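Local coordinates for protein B-129 (Sulfolobus virus 1, PDB 2WBT) that carries two zinc ions on tandem C2H2-type zinc fingers, is essential for virus function and probably binds DNA, at residues A68-A71 and F75-P78; P78-P83 and K91-Y96; K101-C106 and K122-C127. All coordinates share one frame; numbering follows the deposited sequence.

Contact 1 (A68-A71 and F75-P78); sequences ASKA and FVCP. With ZN (zinc ion), chain C.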
loop_
_atom_site.group_PDB
_atom_site.type_symbol
_atom_site.label_atom_id
_atom_site.label_comp_id
_atom_site.label_asym_id
_atom_site.label_seq_id
_atom_site.Cartn_x
_atom_site.Cartn_y
_atom_site.Cartn_z
ATOM N N ALA A 68 -2.706 3.611 10.211
ATOM C CA ALA A 68 -3.141 3.721 11.607
ATOM C C ALA A 68 -3.110 5.171 12.098
ATOM O O ALA A 68 -4.019 5.613 12.803
ATOM C CB ALA A 68 -2.278 2.842 12.502
ATOM N N SER A 69 -2.059 5.897 11.724
ATOM C CA SER A 69 -1.919 7.312 12.078
ATOM C C SER A 69 -2.926 8.179 11.330
ATOM O O SER A 69 -3.541 9.074 11.914
ATOM C CB SER A 69 -0.503 7.800 11.774
ATOM O OG SER A 69 0.452 7.049 12.503
ATOM N N LYS A 70 -3.081 7.911 10.036
ATOM C CA LYS A 70 -4.043 8.639 9.199
ATOM C C LYS A 70 -5.492 8.510 9.682
ATOM O O LYS A 70 -6.315 9.392 9.432
ATOM C CB LYS A 70 -3.933 8.204 7.732
ATOM C CG LYS A 70 -3.082 9.138 6.895
ATOM C CD LYS A 70 -3.823 10.443 6.625
ATOM C CE LYS A 70 -2.938 11.444 5.929
ATOM N NZ LYS A 70 -2.500 10.910 4.611
ATOM N N ALA A 71 -5.794 7.409 10.366
ATOM C CA ALA A 71 -7.108 7.202 10.982
ATOM C C ALA A 71 -7.304 8.106 12.202
ATOM O O ALA A 71 -8.406 8.602 12.442
ATOM C CB ALA A 71 -7.281 5.742 11.376
ATOM N N PHE A 75 -3.577 14.942 9.580
ATOM C CA PHE A 75 -2.278 15.609 9.623
ATOM C C PHE A 75 -1.213 14.715 10.251
ATOM O O PHE A 75 -1.096 14.628 11.474
ATOM C CB PHE A 75 -2.408 16.926 10.386
ATOM C CG PHE A 75 -3.546 17.780 9.906
ATOM C CD1 PHE A 75 -4.708 17.906 10.656
ATOM C CD2 PHE A 75 -3.467 18.432 8.683
ATOM C CE1 PHE A 75 -5.766 18.687 10.204
ATOM C CE2 PHE A 75 -4.519 19.211 8.224
ATOM C CZ PHE A 75 -5.669 19.341 8.986
ATOM N N VAL A 76 -0.442 14.056 9.390
ATOM C CA VAL A 76 0.584 13.106 9.810
ATOM C C VAL A 76 1.927 13.469 9.184
ATOM O O VAL A 76 1.987 13.982 8.065
ATOM C CB VAL A 76 0.218 11.664 9.395
ATOM C CG1 VAL A 76 1.206 10.664 9.984
ATOM C CG2 VAL A 76 -1.201 11.327 9.833
ATOM N N CYS A 77 2.994 13.195 9.920
ATOM C CA CYS A 77 4.355 13.433 9.450
ATOM C C CYS A 77 4.891 12.183 8.744
ATOM O O CYS A 77 4.882 11.095 9.321
ATOM C CB CYS A 77 5.264 13.790 10.624
ATOM S SG CYS A 77 6.942 14.218 10.162
ATOM N N PRO A 78 5.377 12.332 7.500
ATOM C CA PRO A 78 5.861 11.167 6.759
ATOM C C PRO A 78 7.079 10.499 7.395
ATOM O O PRO A 78 7.218 9.280 7.312
ATOM C CB PRO A 78 6.227 11.749 5.386
ATOM C CG PRO A 78 5.524 13.058 5.315
ATOM C CD PRO A 78 5.517 13.565 6.710
HETATM ZN ZN ZN C . 7.952 13.573 12.173
#
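Val-76 pushes both its methyls against Ser-69 and Lys-70, joining the last turns of helix 60-72 to the first strand of the beta-hairpin in the first C2H2-type zinc finger. The contact across the segments is entirely van der Waals. Val-76 CG1, anti to its own backbone N (chi1 -173°), lies 3.8 Å from Ser-69 CB. The other methyl, CG2, settles on the helix backbone, 3.9 Å from Lys-70 N, and also meets the start of the lysine chain, with 4.1 Å to Lys-70 CG. The valine thus straddles two consecutive helix residues. Phe-75, next to it on the strand, leaves the backbone on the side away from this helix and packs on Ser-87 and Leu-90 of helix 87-96.

The polar ends find their partners elsewhere. Ser-69 OG probably hydrogen-bonds Leu-81 O in the hairpin turn, and it also bonds to Arg-65 O one helical turn back. Lys-70 NZ bonds to Asn-125 OD1 of the second subunit, so the helix serves both the finger and the dimer.

Metal binding begins directly after the strand. Cys-77, with its sulfur anti to the backbone N, extends to the zinc ion, and the Cys-77 SG to zinc bond measures 2.3 Å.

Contact 2 (P78-P83 and K91-Y96); sequences PLCLMP and KQHIRY. With ZN (zinc ion), chain C.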
loop_
_atom_site.group_PDB
_atom_site.type_symbol
_atom_site.label_atom_id
_atom_site.label_comp_id
_atom_site.label_asym_id
_atom_site.label_seq_id
_atom_site.Cartn_x
_atom_site.Cartn_y
_atom_site.Cartn_z
ATOM N N PRO A 78 5.377 12.332 7.500
ATOM C CA PRO A 78 5.861 11.167 6.759
ATOM C C PRO A 78 7.079 10.499 7.395
ATOM O O PRO A 78 7.218 9.280 7.312
ATOM C CB PRO A 78 6.227 11.749 5.386
ATOM C CG PRO A 78 5.524 13.058 5.315
ATOM C CD PRO A 78 5.517 13.565 6.710
ATOM N N LEU A 79 7.941 11.290 8.028
ATOM C CA LEU A 79 9.172 10.767 8.617
ATOM C C LEU A 79 8.946 10.013 9.933
ATOM O O LEU A 79 9.566 8.969 10.146
ATOM C CB LEU A 79 10.198 11.887 8.813
ATOM C CG LEU A 79 10.563 12.710 7.573
ATOM C CD1 LEU A 79 11.607 13.760 7.926
ATOM C CD2 LEU A 79 11.062 11.822 6.440
ATOM N N CYS A 80 8.079 10.519 10.809
ATOM C CA CYS A 80 7.796 9.807 12.067
ATOM C C CYS A 80 6.416 9.146 12.154
ATOM O O CYS A 80 6.192 8.317 13.039
ATOM C CB CYS A 80 8.040 10.702 13.287
ATOM S SG CYS A 80 6.837 12.119 13.478
ATOM N N LEU A 81 5.512 9.463 11.229
ATOM C CA LEU A 81 4.173 8.848 11.202
ATOM C C LEU A 81 3.332 9.139 12.441
ATOM O O LEU A 81 2.506 8.313 12.836
ATOM C CB LEU A 81 4.272 7.326 11.003
ATOM C CG LEU A 81 4.845 6.857 9.667
ATOM C CD1 LEU A 81 5.023 5.347 9.678
ATOM C CD2 LEU A 81 3.954 7.285 8.509
ATOM N N MET A 82 3.554 10.301 13.061
ATOM C CA MET A 82 2.800 10.711 14.251
ATOM C C MET A 82 1.737 11.749 13.880
ATOM O O MET A 82 2.040 12.731 13.198
ATOM C CB MET A 82 3.728 11.271 15.333
ATOM C CG MET A 82 4.731 10.267 15.915
ATOM S SD MET A 82 4.027 8.786 16.676
ATOM C CE MET A 82 4.119 7.613 15.329
ATOM N N PRO A 83 0.484 11.532 14.329
ATOM C CA PRO A 83 -0.622 12.432 14.032
ATOM C C PRO A 83 -0.553 13.723 14.833
ATOM O O PRO A 83 -0.081 13.722 15.969
ATOM C CB PRO A 83 -1.868 11.626 14.427
ATOM C CG PRO A 83 -1.401 10.430 15.139
ATOM C CD PRO A 83 0.065 10.389 15.162
ATOM N N LYS A 91 3.278 21.321 10.887
ATOM C CA LYS A 91 4.441 21.981 10.280
ATOM C C LYS A 91 5.283 22.766 11.287
ATOM O O LYS A 91 6.398 23.176 10.963
ATOM C CB LYS A 91 4.051 22.849 9.079
ATOM C CG LYS A 91 3.218 24.080 9.377
ATOM C CD LYS A 91 2.759 24.731 8.078
ATOM C CE LYS A 91 1.630 23.949 7.413
ATOM N NZ LYS A 91 1.325 24.464 6.050
ATOM N N GLN A 92 4.761 22.983 12.493
ATOM C CA GLN A 92 5.610 23.425 13.602
ATOM C C GLN A 92 6.566 22.291 13.963
ATOM O O GLN A 92 7.738 22.520 14.261
ATOM C CB GLN A 92 4.789 23.821 14.832
ATOM C CG GLN A 92 5.652 24.109 16.062
ATOM C CD GLN A 92 4.861 24.677 17.216
ATOM O OE1 GLN A 92 4.698 24.024 18.251
ATOM N NE2 GLN A 92 4.364 25.902 17.053
ATOM N N HIS A 93 6.045 21.068 13.930
ATOM C CA HIS A 93 6.839 19.868 14.216
ATOM C C HIS A 93 7.889 19.634 13.146
ATOM O O HIS A 93 9.045 19.350 13.457
ATOM C CB HIS A 93 5.942 18.630 14.328
ATOM C CG HIS A 93 6.670 17.323 14.173
ATOM N ND1 HIS A 93 7.365 16.726 15.203
ATOM C CD2 HIS A 93 6.779 16.484 13.114
ATOM C CE1 HIS A 93 7.881 15.584 14.783
ATOM N NE2 HIS A 93 7.540 15.413 13.518
ATOM N N ILE A 94 7.476 19.733 11.886
ATOM C CA ILE A 94 8.385 19.516 10.763
ATOM C C ILE A 94 9.474 20.585 10.720
ATOM O O ILE A 94 10.644 20.275 10.495
ATOM C CB ILE A 94 7.628 19.480 9.418
ATOM C CG1 ILE A 94 6.916 18.137 9.253
ATOM C CG2 ILE A 94 8.581 19.692 8.247
ATOM C CD1 ILE A 94 5.995 18.077 8.053
ATOM N N ARG A 95 9.083 21.836 10.945
ATOM C CA ARG A 95 10.030 22.949 10.911
ATOM C C ARG A 95 11.037 22.914 12.064
ATOM O O ARG A 95 12.229 23.140 11.847
ATOM C CB ARG A 95 9.295 24.291 10.910
ATOM C CG ARG A 95 10.230 25.486 10.915
ATOM C CD ARG A 95 9.536 26.755 10.487
ATOM N NE ARG A 95 10.447 27.895 10.528
ATOM C CZ ARG A 95 10.123 29.137 10.175
ATOM N NH1 ARG A 95 8.897 29.424 9.747
ATOM N NH2 ARG A 95 11.033 30.103 10.252
ATOM N N TYR A 96 10.563 22.628 13.275
ATOM C CA TYR A 96 11.399 22.757 14.480
ATOM C C TYR A 96 11.773 21.447 15.186
ATOM O O TYR A 96 12.795 21.399 15.874
ATOM C CB TYR A 96 10.721 23.692 15.486
ATOM C CG TYR A 96 10.554 25.109 14.985
ATOM C CD1 TYR A 96 11.609 26.016 15.042
ATOM C CD2 TYR A 96 9.344 25.542 14.452
ATOM C CE1 TYR A 96 11.461 27.319 14.582
ATOM C CE2 TYR A 96 9.185 26.842 13.990
ATOM C CZ TYR A 96 10.248 27.725 14.057
ATOM O OH TYR A 96 10.096 29.015 13.601
HETATM ZN ZN ZN C . 7.952 13.573 12.173
#
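Cys-80 faces His-93 across a zinc ion, the first on an irregular turn, the second on a helix. Residues 78-83 join strands 75-76 and 83-84 of the hairpin, and Leu-81 takes a left-handed backbone conformation as the chain reverses. Residues 91-96 are the last part of helix 87-96, where Arg-95 N bonds to Lys-91 O at 3.0 Å. This is the beta-beta-alpha layout of a C2H2-type finger, with the metal joining hairpin turn to helix.

Among the side chains, Cys-80 SG sits between its backbone N and carbonyl carbon (chi1 68°) and reaches the zinc ion at 2.2 Å. His-93, with CG anti to the backbone N, extends from the helix and brings NE2 to 2.3 Å from the same ion. As fellow ligands, Cys-80 SG and His-93 NE2 lie 3.4 Å apart, and the sulfur stands oblique to the imidazole, 60° off the ring normal. Phe-84 meets the His-93 ring as well, its plane turned by about 35°.

Cys-77 and Glu-98 complete the site. A carboxylate thus occupies the place of the second histidine of a classical finger. Two thiolates, one neutral imidazole and a carboxylate would leave this zinc centre with a net negative charge, and coordination through NE2 would probably put the imidazole proton on ND1.

Contact 3 (K101-C106 and K122-C127); sequences KVCPVC and KKHNIC. With ZN (zinc ion), chain D.
His-124 is the residue through which 122-127 meets the Cys-103 to Cys-106 turn, in the second C2H2-type finger. The chain comes off helix 113-122 at Lys-122 and turns His-124 back toward the metal, its CG beside the backbone N (chi1 -56°). His-124 NE2 binds the zinc ion at 2.2 Å, alongside Cys-103 SG at 2.3 Å and Cys-106 SG at 2.1 Å from the metal; His-119 of the helix is the fourth ligand. One face of the imidazole lies under Val-105 in a CH-pi contact, with Val-105 CB 3.8 Å from the centroid of the His-124 ring and 15° off its normal. Val-105 CG1 slides on over the rim to 3.4 Å from His-124 ND1. Cys-106 CB approaches the same ring at its edge, near its plane, whereas Cys-103 SG stands oblique.

Asn-125 follows in a left-handed conformation and turns to the second subunit, where its ND2 bonds to Cys-127 O of that chain. Ile-126 pairs by backbone with Val-120 and lays its side chain on Tyr-62 and Leu-66 of helix 60-72, and Cys-127 closes the segment with a disulfide to Cys-121, tying the tail to helix 113-122.

Cys-103 SG also accepts a backbone hydrogen bond from Val-105 N at 3.5 Å and a weak one from Cys-106 N at 3.6 Å. These would draw charge from the thiolate, in a Cys2His2 centre that two neutral histidines would leave formally uncharged.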
loop_
_atom_site.group_PDB
_atom_site.type_symbol
_atom_site.label_atom_id
_atom_site.label_comp_id
_atom_site.label_asym_id
_atom_site.label_seq_id
_atom_site.Cartn_x
_atom_site.Cartn_y
_atom_site.Cartn_z
ATOM N N LYS A 101 17.176 11.874 9.471
ATOM C CA LYS A 101 17.821 11.950 8.157
ATOM C C LYS A 101 17.557 10.704 7.315
ATOM O O LYS A 101 17.863 10.692 6.127
ATOM C CB LYS A 101 19.335 12.125 8.303
ATOM C CG LYS A 101 19.767 13.220 9.263
ATOM C CD LYS A 101 19.486 14.606 8.711
ATOM C CE LYS A 101 19.881 15.685 9.708
ATOM N NZ LYS A 101 19.083 15.630 10.962
ATOM N N VAL A 102 17.008 9.658 7.929
ATOM C CA VAL A 102 16.745 8.404 7.225
ATOM C C VAL A 102 15.287 8.334 6.788
ATOM O O VAL A 102 14.383 8.703 7.543
ATOM C CB VAL A 102 17.056 7.173 8.103
ATOM C CG1 VAL A 102 17.086 5.913 7.254
ATOM C CG2 VAL A 102 18.381 7.351 8.831
ATOM N N CYS A 103 15.073 7.860 5.566
ATOM C CA CYS A 103 13.723 7.661 5.046
ATOM C C CYS A 103 13.110 6.406 5.669
ATOM O O CYS A 103 13.681 5.316 5.525
ATOM C CB CYS A 103 13.742 7.557 3.519
ATOM S SG CYS A 103 12.168 7.024 2.790
ATOM N N PRO A 104 11.936 6.550 6.340
ATOM C CA PRO A 104 11.325 5.429 7.068
ATOM C C PRO A 104 10.962 4.250 6.163
ATOM O O PRO A 104 10.709 3.148 6.655
ATOM C CB PRO A 104 10.050 6.049 7.656
ATOM C CG PRO A 104 9.750 7.198 6.780
ATOM C CD PRO A 104 11.086 7.754 6.420
ATOM N N VAL A 105 10.950 4.494 4.855
ATOM C CA VAL A 105 10.540 3.508 3.864
ATOM C C VAL A 105 11.731 2.731 3.294
ATOM O O VAL A 105 11.798 1.509 3.427
ATOM C CB VAL A 105 9.772 4.184 2.704
ATOM C CG1 VAL A 105 9.164 3.137 1.784
ATOM C CG2 VAL A 105 8.688 5.110 3.246
ATOM N N CYS A 106 12.664 3.445 2.669
ATOM C CA CYS A 106 13.785 2.820 1.940
ATOM C C CYS A 106 15.123 2.818 2.682
ATOM O O CYS A 106 16.048 2.118 2.275
ATOM C CB CYS A 106 13.967 3.477 0.574
ATOM S SG CYS A 106 14.846 5.047 0.616
ATOM N N LYS A 122 9.069 12.494 -3.456
ATOM C CA LYS A 122 9.444 12.265 -4.857
ATOM C C LYS A 122 9.499 10.795 -5.251
ATOM O O LYS A 122 9.057 10.436 -6.340
ATOM C CB LYS A 122 10.796 12.899 -5.171
ATOM C CG LYS A 122 10.732 14.388 -5.458
ATOM C CD LYS A 122 12.100 14.975 -5.817
ATOM C CE LYS A 122 13.268 14.280 -5.109
ATOM N NZ LYS A 122 14.494 15.135 -5.090
ATOM N N LYS A 123 10.055 9.954 -4.382
ATOM C CA LYS A 123 10.252 8.536 -4.711
ATOM C C LYS A 123 9.372 7.559 -3.925
ATOM O O LYS A 123 9.434 6.354 -4.166
ATOM C CB LYS A 123 11.734 8.163 -4.589
ATOM C CG LYS A 123 12.504 8.450 -5.873
ATOM C CD LYS A 123 14.001 8.566 -5.657
ATOM C CE LYS A 123 14.652 7.216 -5.436
ATOM N NZ LYS A 123 16.129 7.364 -5.298
ATOM N N HIS A 124 8.565 8.061 -2.992
ATOM C CA HIS A 124 7.565 7.219 -2.311
ATOM C C HIS A 124 6.161 7.801 -2.364
ATOM O O HIS A 124 5.188 7.147 -1.968
ATOM C CB HIS A 124 7.992 6.954 -0.872
ATOM C CG HIS A 124 9.347 6.333 -0.769
ATOM N ND1 HIS A 124 9.563 4.990 -0.980
ATOM C CD2 HIS A 124 10.561 6.875 -0.514
ATOM C CE1 HIS A 124 10.848 4.726 -0.842
ATOM N NE2 HIS A 124 11.478 5.852 -0.558
ATOM N N ASN A 125 6.080 9.031 -2.869
ATOM C CA ASN A 125 4.827 9.720 -3.126
ATOM C C ASN A 125 3.987 9.994 -1.890
ATOM O O ASN A 125 2.759 10.026 -1.962
ATOM C CB ASN A 125 4.004 8.952 -4.158
ATOM C CG ASN A 125 3.421 9.858 -5.215
ATOM O OD1 ASN A 125 3.430 9.525 -6.400
ATOM N ND2 ASN A 125 2.917 11.015 -4.799
ATOM N N ILE A 126 4.648 10.210 -0.762
ATOM C CA ILE A 126 3.953 10.593 0.458
ATOM C C ILE A 126 4.398 12.004 0.810
ATOM O O ILE A 126 5.537 12.230 1.219
ATOM C CB ILE A 126 4.215 9.600 1.591
ATOM C CG1 ILE A 126 3.679 8.224 1.186
ATOM C CG2 ILE A 126 3.557 10.073 2.882
ATOM C CD1 ILE A 126 3.753 7.188 2.277
ATOM N N CYS A 127 3.473 12.943 0.639
ATOM C CA CYS A 127 3.798 14.360 0.554
ATOM C C CYS A 127 2.956 15.188 1.516
ATOM O O CYS A 127 1.790 14.872 1.763
ATOM C CB CYS A 127 3.571 14.844 -0.880
ATOM S SG CYS A 127 4.416 13.851 -2.142
HETATM ZN ZN ZN D . 13.078 6.209 0.884
#

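Overall arrangement
Contacts 1 and 2 belong to one finger and share Pro-78; their centres are about 10 Å apart. Cys-77 of contact 1 and Cys-80 and His-93 of contact 2 bind the same zinc ion, while packing of Val-76 CG1 on the backbone of Leu-81 and Met-82 links helix 60-72 to the turn that carries Cys-80. Contact 3 supplies three of the four ligands of the other zinc ion; the two zinc ions are 14.4 Å apart. Its centre is about 14 Å from that of contact 1 and about 13 Å from that of contact 2. The fingers meet where Pro-78 packs on Pro-104 and Ile-126: Pro-78 CB lies 4.0 Å from Ile-126 CG2. Contacts 1 and 3 also both reach the second subunit.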